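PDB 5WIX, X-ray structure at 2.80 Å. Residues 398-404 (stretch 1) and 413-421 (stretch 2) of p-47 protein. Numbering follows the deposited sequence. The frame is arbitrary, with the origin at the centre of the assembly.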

# COMPACT_ATOMS: atom_id res chain seq x y z
N ASN A 398 -8.61 -5.82 -10.27
CA ASN A 398 -9.19 -4.50 -10.36
C ASN A 398 -8.46 -3.62 -9.35
O ASN A 398 -8.72 -3.70 -8.16
CB ASN A 398 -10.69 -4.54 -10.08
CG ASN A 398 -11.35 -3.20 -10.28
OD1 ASN A 398 -10.68 -2.18 -10.45
ND2 ASN A 398 -12.69 -3.19 -10.29
N PHE A 399 -7.53 -2.81 -9.83
CA PHE A 399 -6.68 -2.05 -8.91
C PHE A 399 -7.44 -0.93 -8.23
O PHE A 399 -7.15 -0.59 -7.08
CB PHE A 399 -5.47 -1.50 -9.65
CG PHE A 399 -4.57 -2.56 -10.16
CD1 PHE A 399 -3.80 -3.30 -9.27
CD2 PHE A 399 -4.52 -2.86 -11.51
CE1 PHE A 399 -2.97 -4.28 -9.73
CE2 PHE A 399 -3.69 -3.84 -11.98
CZ PHE A 399 -2.92 -4.55 -11.09
N THR A 400 -8.42 -0.38 -8.92
CA THR A 400 -9.33 0.56 -8.28
C THR A 400 -10.00 -0.11 -7.07
O THR A 400 -10.16 0.52 -6.02
CB THR A 400 -10.40 1.05 -9.24
OG1 THR A 400 -9.79 1.71 -10.35
CG2 THR A 400 -11.33 2.00 -8.53
N ASP A 401 -10.37 -1.38 -7.22
CA ASP A 401 -10.96 -2.12 -6.11
C ASP A 401 -9.94 -2.23 -4.98
O ASP A 401 -10.28 -2.10 -3.80
CB ASP A 401 -11.43 -3.50 -6.57
CG ASP A 401 -12.84 -3.49 -7.15
OD1 ASP A 401 -13.43 -2.40 -7.26
OD2 ASP A 401 -13.34 -4.58 -7.50
N ILE A 402 -8.68 -2.45 -5.36
CA ILE A 402 -7.60 -2.67 -4.40
C ILE A 402 -7.27 -1.42 -3.59
O ILE A 402 -7.11 -1.50 -2.38
CB ILE A 402 -6.31 -3.17 -5.08
CG1 ILE A 402 -6.39 -4.68 -5.32
CG2 ILE A 402 -5.08 -2.83 -4.23
CD1 ILE A 402 -5.24 -5.23 -6.19
N ILE A 403 -7.16 -0.28 -4.25
CA ILE A 403 -6.76 0.89 -3.50
C ILE A 403 -7.91 1.22 -2.53
O ILE A 403 -7.67 1.51 -1.36
CB ILE A 403 -6.38 2.09 -4.42
CG1 ILE A 403 -5.63 3.16 -3.61
CG2 ILE A 403 -7.60 2.68 -5.13
CD1 ILE A 403 -4.85 4.13 -4.47
N ASN A 404 -9.15 1.07 -3.00
CA ASN A 404 -10.33 1.37 -2.18
C ASN A 404 -10.71 0.29 -1.15
O ASN A 404 -11.68 0.44 -0.42
CB ASN A 404 -11.53 1.62 -3.09
CG ASN A 404 -11.51 3.00 -3.72
OD1 ASN A 404 -11.13 3.98 -3.08
ND2 ASN A 404 -11.92 3.09 -4.99
N LYS A 413 -14.35 6.83 -1.53
CA LYS A 413 -13.68 6.03 -2.54
C LYS A 413 -12.91 6.94 -3.49
O LYS A 413 -13.20 8.14 -3.62
CB LYS A 413 -14.69 5.18 -3.35
CG LYS A 413 -15.74 4.41 -2.55
CD LYS A 413 -15.17 3.22 -1.78
CE LYS A 413 -16.27 2.47 -1.02
NZ LYS A 413 -15.75 1.61 0.09
N ILE A 414 -11.93 6.34 -4.16
CA ILE A 414 -11.14 6.98 -5.20
C ILE A 414 -11.72 6.77 -6.60
O ILE A 414 -11.97 5.64 -7.00
CB ILE A 414 -9.71 6.44 -5.20
CG1 ILE A 414 -9.01 6.84 -3.90
CG2 ILE A 414 -8.94 6.93 -6.41
CD1 ILE A 414 -7.60 6.31 -3.82
N SER A 415 -11.92 7.86 -7.34
CA SER A 415 -12.53 7.78 -8.66
C SER A 415 -11.58 7.26 -9.74
O SER A 415 -11.95 6.37 -10.50
CB SER A 415 -13.06 9.15 -9.07
OG SER A 415 -14.18 9.51 -8.29
N GLU A 416 -10.38 7.82 -9.81
CA GLU A 416 -9.46 7.43 -10.88
C GLU A 416 -8.08 7.08 -10.34
O GLU A 416 -7.54 7.78 -9.49
CB GLU A 416 -9.36 8.55 -11.94
N VAL A 417 -7.54 5.97 -10.82
CA VAL A 417 -6.17 5.55 -10.52
C VAL A 417 -5.21 6.24 -11.50
O VAL A 417 -5.37 6.13 -12.72
CB VAL A 417 -6.02 4.01 -10.61
CG1 VAL A 417 -4.55 3.60 -10.52
CG2 VAL A 417 -6.81 3.33 -9.50
N THR A 418 -4.21 6.94 -10.98
CA THR A 418 -3.39 7.80 -11.83
C THR A 418 -2.09 7.15 -12.31
O THR A 418 -1.57 7.50 -13.37
CB THR A 418 -3.04 9.08 -11.12
OG1 THR A 418 -2.40 8.77 -9.87
CG2 THR A 418 -4.32 9.86 -10.86
N ASN A 419 -1.55 6.24 -11.51
CA ASN A 419 -0.38 5.49 -11.94
C ASN A 419 -0.14 4.25 -11.10
O ASN A 419 -0.59 4.15 -9.96
CB ASN A 419 0.87 6.36 -11.92
CG ASN A 419 1.94 5.88 -12.90
OD1 ASN A 419 1.62 5.27 -13.92
ND2 ASN A 419 3.21 6.14 -12.58
N ILE A 420 0.56 3.30 -11.71
CA ILE A 420 0.97 2.08 -11.03
C ILE A 420 2.48 1.93 -11.25
O ILE A 420 2.98 2.12 -12.38
CB ILE A 420 0.19 0.87 -11.57
CG1 ILE A 420 -1.30 1.08 -11.24
CG2 ILE A 420 0.77 -0.44 -11.05
CD1 ILE A 420 -2.19 -0.14 -11.31
N ILE A 421 3.21 1.67 -10.17
CA ILE A 421 4.65 1.54 -10.33
C ILE A 421 5.16 0.32 -9.66
O ILE A 421 4.83 0.03 -8.51
CB ILE A 421 5.43 2.76 -9.78
CG1 ILE A 421 5.01 4.07 -10.46
CG2 ILE A 421 6.92 2.57 -9.98
CD1 ILE A 421 3.97 4.87 -9.69

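A short helix, 399-403, lies almost at right angles to the strand of stretch 2 (96° between their N-to-C directions, axes 8.8 Å apart at closest approach), and the two stretches bury 434 Å² between them. N404 and I414 cover the most surface, and they hold each other through a two-point polar clasp. The backbone amide of I414 donates to the side-chain carbonyl of N404 (I414 N to N404 OD1, 2.7 Å, 161°), while the amide end of the same side chain donates back to the I414 carbonyl (N404 ND2 to I414 O, 3.2 Å, 164°). Because a primary amide carries an acceptor and a donor side by side, N404 can satisfy both backbone groups of one residue, much as a neighbouring strand would. N404 OD1 also lies 3.3 Å from K413 CA, and here the two backbones come close, with N404 CA 5.8 Å from K413 CA. The CA-to-CB bond of I414 points toward stretch 1, and its CD1 meets I403 CD1 at 3.6 Å, an apolar contact between two buried residues. V417, next in covered area, packs against T400 and I403: its CG2 lies 3.5 Å from T400 OG1 and, more loosely, 4.5 Å from I403 CG2. T400 CA and V417 CA are 6.3 Å apart. Farther along the strand, I420 sets its CD1 over one face of the F399 ring, 3.8 Å from the centroid and 24° off the normal, a CH-pi contact; F399 CD2 is 3.6 Å from I420 CD1. The CA-to-CB bonds of I414, V417 and I420, spaced three residues apart, all point toward stretch 1.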